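Local atomic coordinates of putative acyl-[acyl-carrier-protein] desaturase DesA2 (Mycobacterium tuberculosis, PDB entry 1ZA0), a protein that is probably an acyl-[acyl-carrier-protein] desaturase, a ferritin-like metalloenzyme that would introduce double bonds during mycobacterial fatty acid biosynthesis. Residues G180-D183 / R184-R187; P248-R251 / Q252-D256; C69-L72 / L73-D77. All blocks are in the same frame, centred on the assembly; numbering follows the deposited sequence.

Contact 1: G180-D183 / R184-R187; sequences GLID and RIAR
D183 and R187, one helical turn apart, turn their flat groups steeply against each other: the carboxylate and guanidinium planes make an angle of 66°. The salt bridge is carried by D183 OD2 and R187 NE, which are 2.9 Å apart. OD2 meets the guanidinium at its edge and practically in its plane, whereas NE stands 36° out of the carboxylate plane. D183 OD1 lies 3.0 Å from R187 NH2, so both oxygens are near the guanidinium, while the bond itself runs from NE to OD2. The D183 carboxylate is swung away from its own backbone nitrogen (chi1 173°), which tilts it to where R187, extended from CG to NE and running back along the helix, can meet it. The stem of the arginine passes close to the backbone, with R187 CG 3.3 Å from D183 O.

The buried flank is apolar. L181 and I185 run alongside each other in the same direction, and their ends are pressed together: L181 CD2 and I185 CD1 are 3.5 Å apart, closer than carbon atoms normally pack. I182 CD1 approaches the same I185 CD1 from farther off, at 4.3 Å. Beneath them the backbone bonds run from each residue to the fourth before it, as in A186 N to I182 O at 2.8 Å.

L181, I182 and I185 pack on helix 95-121, and I182, I185 and A186 on helix 148-172. The I185 side chain comes within about 4 Å of those of E189, a manganese ligand, and H110, a predicted iron ligand. The i to i+4 salt bridge is a common feature of exposed helix surfaces; the apolar face packed on two helices beside the metal ligands is what fits the ferritin-like four-helix bundle.

Contact 2: P248-R251 / Q252-D256; sequences PQLR and QLISD
R251 and Q252 bring two flat groups near each other without bonding: the amide oxygen Q252 OE1 approaches the guanidinium of R251 obliquely and stays 4.3 Å from R251 NH2. The amide of Q252 is held from its nitrogen instead. NE2 donates to D256 OD1 over 3.0 Å, and the acceptor lies nearly in the amide plane, whereas the donor stands 40° above the carboxylate plane. A second hydrogen bond joins the same NE2 to T274 OG1, so two partners fix how the amide is turned. The bend of Q252 at chi2 (50°) carries its amide along the helix surface to D256, one turn on.

On the buried side the contact is apolar, and L250 and I254 cross obliquely. The touching atoms are L250 CG and I254 CD1, 3.8 Å apart. I254 also lies over the backbone, its CG1 3.2 Å from L250 O, the oxygen that accepts the I254 N bond at 3.0 Å. L253 takes the crowded position at chi1 (69°), with CG between its own nitrogen and carbonyl carbon; this places CG 3.5 Å from L250 O.

L250 and L253 both touch C161 of helix 148-172 and F245 of the preceding loop, while S255 OG is hydrogen-bonded by T274 N near the C-terminal end. Regular i to i+4 backbone bonds, such as L253 N to Q249 O at 2.9 Å, identify an alpha helix. Buried L250, L253 and I254 against exposed R251 and partly exposed Q252 make it amphipathic, laid by its leucines against helix 148-172 of the ferritin-like bundle.

Contact 3: C69-L72 / L73-D77; sequences CEIL and LILKD
From C69 to K76 the backbone follows a regular alpha helix, part of helix 63-77 in the ferritin-like four-helix fold. L73 N bonds to C69 O at 3.0 Å, and I74 N and L75 N repeat the i to i+4 pattern to E70 O and I71 O. The last link across the segments, K76 N to L72 O, is the shortest at 2.7 Å.

I71 and L75 extend in a common direction as neighbours, touching through I71 CG2 and L75 CD1 at 4.1 Å. Beyond L75, I71 packs on L236 and V239 of helix 233-241, and L75 on Y158 of helix 148-172. L72 packs instead against F165 and C166 of helix 148-172 and L114 of helix 95-121.

K76 leads from this framework to the metal centre. Its chain bends at chi2 (-86°) and is extended beyond, which carries NZ to salt bridges with E107 and E189 and a hydrogen bond with H110 ND1. By similarity these three residues bind the first iron. The manganese seen here has E107, E159, E189 and H192, the set assigned to the second, so NZ probably lies at or near the first-iron position. At the base of this chain the fit against the preceding turn is close, with K76 CG 3.0 Å from L72 O.

Along the chain, contact 3 (69-77) comes first, then contact 1 (180-187) and finally contact 2 (248-256). Each joins successive turns within one helix, so none closes a loop, and being in series they neither nest nor cross. Their relation is spatial. Contacts 1 and 3 touch where I182 CD1 meets L72 CD1 at 4.2 Å, although their centres are 14 Å apart. Contact 2 touches neither: its nearest atoms are about 12 Å from contact 1 and about 11 Å from contact 3. Helix 148-172 is common to all three, so helices 63-77, 176-206 and 247-260 are tied together through it.

Contact 1: G180-D183 / R184-R187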
loop_
_atom_site.group_PDB
_atom_site.type_symbol
_atom_site.label_atom_id
_atom_site.label_comp_id
_atom_site.label_asym_id
_atom_site.label_seq_id
_atom_site.Cartn_x
_atom_site.Cartn_y
_atom_site.Cartn_z
ATOM N N GLY A 180 -14.677 4.296 5.127
ATOM C CA GLY A 180 -14.415 5.451 4.300
ATOM C C GLY A 180 -12.942 5.782 4.116
ATOM O O GLY A 180 -12.469 6.042 3.002
ATOM N N LEU A 181 -12.226 5.724 5.213
ATOM C CA LEU A 181 -10.786 5.996 5.242
ATOM C C LEU A 181 -10.013 4.982 4.408
ATOM O O LEU A 181 -9.192 5.346 3.535
ATOM C CB LEU A 181 -10.310 5.962 6.696
ATOM C CG LEU A 181 -8.864 6.437 6.980
ATOM C CD1 LEU A 181 -8.752 6.625 8.493
ATOM C CD2 LEU A 181 -7.869 5.442 6.575
ATOM N N ILE A 182 -10.250 3.689 4.673
ATOM C CA ILE A 182 -9.572 2.660 3.951
ATOM C C ILE A 182 -9.948 2.662 2.450
ATOM O O ILE A 182 -9.100 2.403 1.603
ATOM C CB ILE A 182 -9.761 1.251 4.547
ATOM C CG1 ILE A 182 -9.300 1.196 6.027
ATOM C CG2 ILE A 182 -8.963 0.249 3.748
ATOM C CD1 ILE A 182 -7.757 1.513 6.260
ATOM N N ASP A 183 -11.201 2.923 2.148
ATOM C CA ASP A 183 -11.603 3.058 0.751
ATOM C C ASP A 183 -10.852 4.230 0.052
ATOM O O ASP A 183 -10.475 4.085 -1.108
ATOM C CB ASP A 183 -13.096 3.303 0.727
ATOM C CG ASP A 183 -13.615 3.631 -0.619
ATOM O OD1 ASP A 183 -13.807 2.680 -1.419
ATOM O OD2 ASP A 183 -13.888 4.792 -0.919
ATOM N N ARG A 184 -10.669 5.377 0.721
ATOM C CA ARG A 184 -9.860 6.480 0.137
ATOM C C ARG A 184 -8.446 6.007 -0.168
ATOM O O ARG A 184 -7.916 6.283 -1.258
ATOM C CB ARG A 184 -9.823 7.755 1.007
ATOM C CG ARG A 184 -11.066 8.626 0.995
ATOM C CD ARG A 184 -11.410 9.390 -0.333
ATOM N NE ARG A 184 -12.440 10.407 -0.065
ATOM C CZ ARG A 184 -12.668 11.537 -0.752
ATOM N NH1 ARG A 184 -13.643 12.348 -0.345
ATOM N NH2 ARG A 184 -11.958 11.863 -1.827
ATOM N N ILE A 185 -7.822 5.336 0.794
ATOM C CA ILE A 185 -6.475 4.786 0.639
ATOM C C ILE A 185 -6.397 3.799 -0.537
ATOM O O ILE A 185 -5.452 3.885 -1.405
ATOM C CB ILE A 185 -6.002 4.104 1.923
ATOM C CG1 ILE A 185 -5.827 5.130 3.052
ATOM C CG2 ILE A 185 -4.680 3.354 1.698
ATOM C CD1 ILE A 185 -5.333 4.477 4.388
ATOM N N ALA A 186 -7.394 2.897 -0.607
ATOM C CA ALA A 186 -7.441 1.899 -1.687
ATOM C C ALA A 186 -7.456 2.579 -3.063
ATOM O O ALA A 186 -6.757 2.100 -3.971
ATOM C CB ALA A 186 -8.615 1.025 -1.565
ATOM N N ARG A 187 -8.262 3.618 -3.207
ATOM C CA ARG A 187 -8.362 4.390 -4.449
ATOM C C ARG A 187 -7.060 5.102 -4.841
ATOM O O ARG A 187 -6.710 5.191 -6.047
ATOM C CB ARG A 187 -9.491 5.382 -4.375
ATOM C CG ARG A 187 -10.839 4.743 -4.328
ATOM C CD ARG A 187 -12.001 5.719 -4.162
ATOM N NE ARG A 187 -13.204 4.992 -3.712
ATOM C CZ ARG A 187 -13.961 4.228 -4.500
ATOM N NH1 ARG A 187 -13.722 4.152 -5.833
ATOM N NH2 ARG A 187 -14.998 3.583 -3.974
#

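Contact 2: P248-R251 / Q252-D256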
loop_
_atom_site.group_PDB
_atom_site.type_symbol
_atom_site.label_atom_id
_atom_site.label_comp_id
_atom_site.label_asym_id
_atom_site.label_seq_id
_atom_site.Cartn_x
_atom_site.Cartn_y
_atom_site.Cartn_z
ATOM N N PRO A 248 -2.255 -16.782 -1.236
ATOM C CA PRO A 248 -3.171 -16.948 -2.364
ATOM C C PRO A 248 -3.550 -15.628 -3.067
ATOM O O PRO A 248 -3.678 -15.619 -4.273
ATOM C CB PRO A 248 -4.434 -17.568 -1.721
ATOM C CG PRO A 248 -4.013 -18.102 -0.427
ATOM C CD PRO A 248 -2.892 -17.207 0.023
ATOM N N GLN A 249 -3.800 -14.564 -2.306
ATOM C CA GLN A 249 -4.097 -13.287 -2.913
ATOM C C GLN A 249 -2.830 -12.825 -3.671
ATOM O O GLN A 249 -2.937 -12.352 -4.794
ATOM C CB GLN A 249 -4.548 -12.268 -1.875
ATOM C CG GLN A 249 -5.944 -12.520 -1.353
ATOM C CD GLN A 249 -6.057 -13.665 -0.316
ATOM O OE1 GLN A 249 -5.117 -13.976 0.408
ATOM N NE2 GLN A 249 -7.210 -14.303 -0.292
ATOM N N LEU A 250 -1.645 -13.058 -3.106
ATOM C CA LEU A 250 -0.411 -12.590 -3.690
ATOM C C LEU A 250 -0.153 -13.284 -5.006
ATOM O O LEU A 250 0.148 -12.641 -6.008
ATOM C CB LEU A 250 0.732 -12.822 -2.733
ATOM C CG LEU A 250 2.111 -12.367 -3.181
ATOM C CD1 LEU A 250 2.157 -10.851 -3.512
ATOM C CD2 LEU A 250 3.179 -12.680 -2.092
ATOM N N ARG A 251 -0.266 -14.606 -4.986
ATOM C CA ARG A 251 -0.155 -15.435 -6.177
ATOM C C ARG A 251 -1.140 -14.959 -7.269
ATOM O O ARG A 251 -0.752 -14.642 -8.367
ATOM C CB ARG A 251 -0.327 -16.944 -5.763
ATOM C CG ARG A 251 0.037 -18.002 -6.849
ATOM C CD ARG A 251 -0.613 -19.428 -6.695
ATOM N NE ARG A 251 -2.044 -19.423 -7.078
ATOM C CZ ARG A 251 -2.681 -20.354 -7.799
ATOM N NH1 ARG A 251 -2.052 -21.424 -8.301
ATOM N NH2 ARG A 251 -3.983 -20.201 -8.039
ATOM N N GLN A 252 -2.412 -14.841 -6.974
ATOM C CA GLN A 252 -3.313 -14.337 -7.987
ATOM C C GLN A 252 -2.923 -12.926 -8.528
ATOM O O GLN A 252 -2.951 -12.727 -9.743
ATOM C CB GLN A 252 -4.769 -14.284 -7.508
ATOM C CG GLN A 252 -5.819 -14.235 -8.621
ATOM C CD GLN A 252 -5.580 -15.338 -9.686
ATOM O OE1 GLN A 252 -5.642 -16.509 -9.347
ATOM N NE2 GLN A 252 -5.259 -14.947 -10.947
ATOM N N LEU A 253 -2.612 -11.953 -7.664
ATOM C CA LEU A 253 -2.372 -10.572 -8.182
ATOM C C LEU A 253 -1.094 -10.559 -9.037
ATOM O O LEU A 253 -1.011 -9.798 -9.972
ATOM C CB LEU A 253 -2.312 -9.483 -7.097
ATOM C CG LEU A 253 -1.155 -9.443 -6.123
ATOM C CD1 LEU A 253 0.039 -8.666 -6.691
ATOM C CD2 LEU A 253 -1.590 -8.838 -4.770
ATOM N N ILE A 254 -0.114 -11.389 -8.699
ATOM C CA ILE A 254 1.078 -11.481 -9.505
ATOM C C ILE A 254 0.744 -11.968 -10.944
ATOM O O ILE A 254 1.233 -11.428 -11.905
ATOM C CB ILE A 254 2.117 -12.398 -8.915
ATOM C CG1 ILE A 254 2.749 -11.803 -7.670
ATOM C CG2 ILE A 254 3.284 -12.633 -9.954
ATOM C CD1 ILE A 254 3.426 -12.893 -6.758
ATOM N N SER A 255 -0.032 -13.039 -11.049
ATOM C CA SER A 255 -0.587 -13.497 -12.326
ATOM C C SER A 255 -1.375 -12.421 -13.069
ATOM O O SER A 255 -1.148 -12.204 -14.239
ATOM C CB SER A 255 -1.500 -14.701 -12.075
ATOM O OG SER A 255 -2.004 -15.232 -13.276
ATOM N N ASP A 256 -2.286 -11.741 -12.397
ATOM C CA ASP A 256 -3.029 -10.652 -13.004
ATOM C C ASP A 256 -2.147 -9.489 -13.493
ATOM O O ASP A 256 -2.458 -8.883 -14.496
ATOM C CB ASP A 256 -4.077 -10.072 -12.064
ATOM C CG ASP A 256 -5.086 -11.096 -11.528
ATOM O OD1 ASP A 256 -5.307 -12.163 -12.151
ATOM O OD2 ASP A 256 -5.714 -10.849 -10.458
#

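Contact 3: C69-L72 / L73-D77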
loop_
_atom_site.group_PDB
_atom_site.type_symbol
_atom_site.label_atom_id
_atom_site.label_comp_id
_atom_site.label_asym_id
_atom_site.label_seq_id
_atom_site.Cartn_x
_atom_site.Cartn_y
_atom_site.Cartn_z
ATOM N N CYS A 69 -4.800 -2.938 9.931
ATOM C CA CYS A 69 -4.498 -1.519 9.992
ATOM C C CYS A 69 -3.067 -1.240 10.551
ATOM O O CYS A 69 -2.431 -0.315 10.134
ATOM C CB CYS A 69 -5.514 -0.756 10.829
ATOM S SG CYS A 69 -7.133 -0.590 10.062
ATOM N N GLU A 70 -2.646 -2.011 11.533
ATOM C CA GLU A 70 -1.315 -1.880 12.121
ATOM C C GLU A 70 -0.251 -2.247 11.132
ATOM O O GLU A 70 0.747 -1.551 11.032
ATOM C CB GLU A 70 -1.159 -2.718 13.387
ATOM C CG GLU A 70 -2.105 -2.254 14.464
ATOM C CD GLU A 70 -1.992 -3.031 15.752
ATOM O OE1 GLU A 70 -2.401 -4.211 15.845
ATOM O OE2 GLU A 70 -1.494 -2.397 16.704
ATOM N N ILE A 71 -0.495 -3.298 10.339
ATOM C CA ILE A 71 0.435 -3.646 9.265
ATOM C C ILE A 71 0.559 -2.515 8.269
ATOM O O ILE A 71 1.674 -2.150 7.882
ATOM C CB ILE A 71 -0.021 -4.960 8.560
ATOM C CG1 ILE A 71 0.131 -6.134 9.522
ATOM C CG2 ILE A 71 0.776 -5.169 7.209
ATOM C CD1 ILE A 71 -0.737 -7.345 9.103
ATOM N N LEU A 72 -0.571 -1.896 7.881
ATOM C CA LEU A 72 -0.544 -0.790 6.907
ATOM C C LEU A 72 0.232 0.411 7.413
ATOM O O LEU A 72 1.031 1.082 6.681
ATOM C CB LEU A 72 -1.944 -0.307 6.522
ATOM C CG LEU A 72 -2.705 -1.045 5.460
ATOM C CD1 LEU A 72 -4.137 -0.469 5.273
ATOM C CD2 LEU A 72 -1.912 -1.063 4.188
ATOM N N LEU A 73 -0.031 0.687 8.669
ATOM C CA LEU A 73 0.578 1.832 9.308
ATOM C C LEU A 73 2.088 1.683 9.369
ATOM O O LEU A 73 2.861 2.639 9.013
ATOM C CB LEU A 73 -0.029 2.022 10.675
ATOM C CG LEU A 73 0.647 3.133 11.487
ATOM C CD1 LEU A 73 0.559 4.509 10.745
ATOM C CD2 LEU A 73 0.093 3.197 12.878
ATOM N N ILE A 74 2.544 0.482 9.740
ATOM C CA ILE A 74 3.984 0.228 9.840
ATOM C C ILE A 74 4.633 0.400 8.466
ATOM O O ILE A 74 5.691 1.009 8.325
ATOM C CB ILE A 74 4.261 -1.209 10.382
ATOM C CG1 ILE A 74 3.827 -1.375 11.839
ATOM C CG2 ILE A 74 5.739 -1.620 10.223
ATOM C CD1 ILE A 74 4.719 -0.716 12.800
ATOM N N LEU A 75 4.007 -0.162 7.450
ATOM C CA LEU A 75 4.530 -0.084 6.074
ATOM C C LEU A 75 4.523 1.363 5.557
ATOM O O LEU A 75 5.485 1.843 4.935
ATOM C CB LEU A 75 3.709 -0.970 5.157
ATOM C CG LEU A 75 3.823 -2.489 5.367
ATOM C CD1 LEU A 75 2.986 -3.236 4.368
ATOM C CD2 LEU A 75 5.334 -2.947 5.326
ATOM N N LYS A 76 3.436 2.073 5.833
ATOM C CA LYS A 76 3.307 3.441 5.337
ATOM C C LYS A 76 4.309 4.395 6.031
ATOM O O LYS A 76 4.781 5.320 5.406
ATOM C CB LYS A 76 1.885 3.983 5.497
ATOM C CG LYS A 76 0.813 3.251 4.650
ATOM C CD LYS A 76 0.672 3.731 3.307
ATOM C CE LYS A 76 -0.428 2.905 2.562
ATOM N NZ LYS A 76 -0.267 3.379 1.198
ATOM N N ASP A 77 4.556 4.190 7.317
ATOM C CA ASP A 77 5.563 4.985 8.056
ATOM C C ASP A 77 7.013 4.770 7.507
ATOM O O ASP A 77 7.831 5.654 7.609
ATOM C CB ASP A 77 5.549 4.612 9.515
ATOM C CG ASP A 77 4.506 5.382 10.310
ATOM O OD1 ASP A 77 4.017 6.421 9.812
ATOM O OD2 ASP A 77 4.173 5.035 11.475
#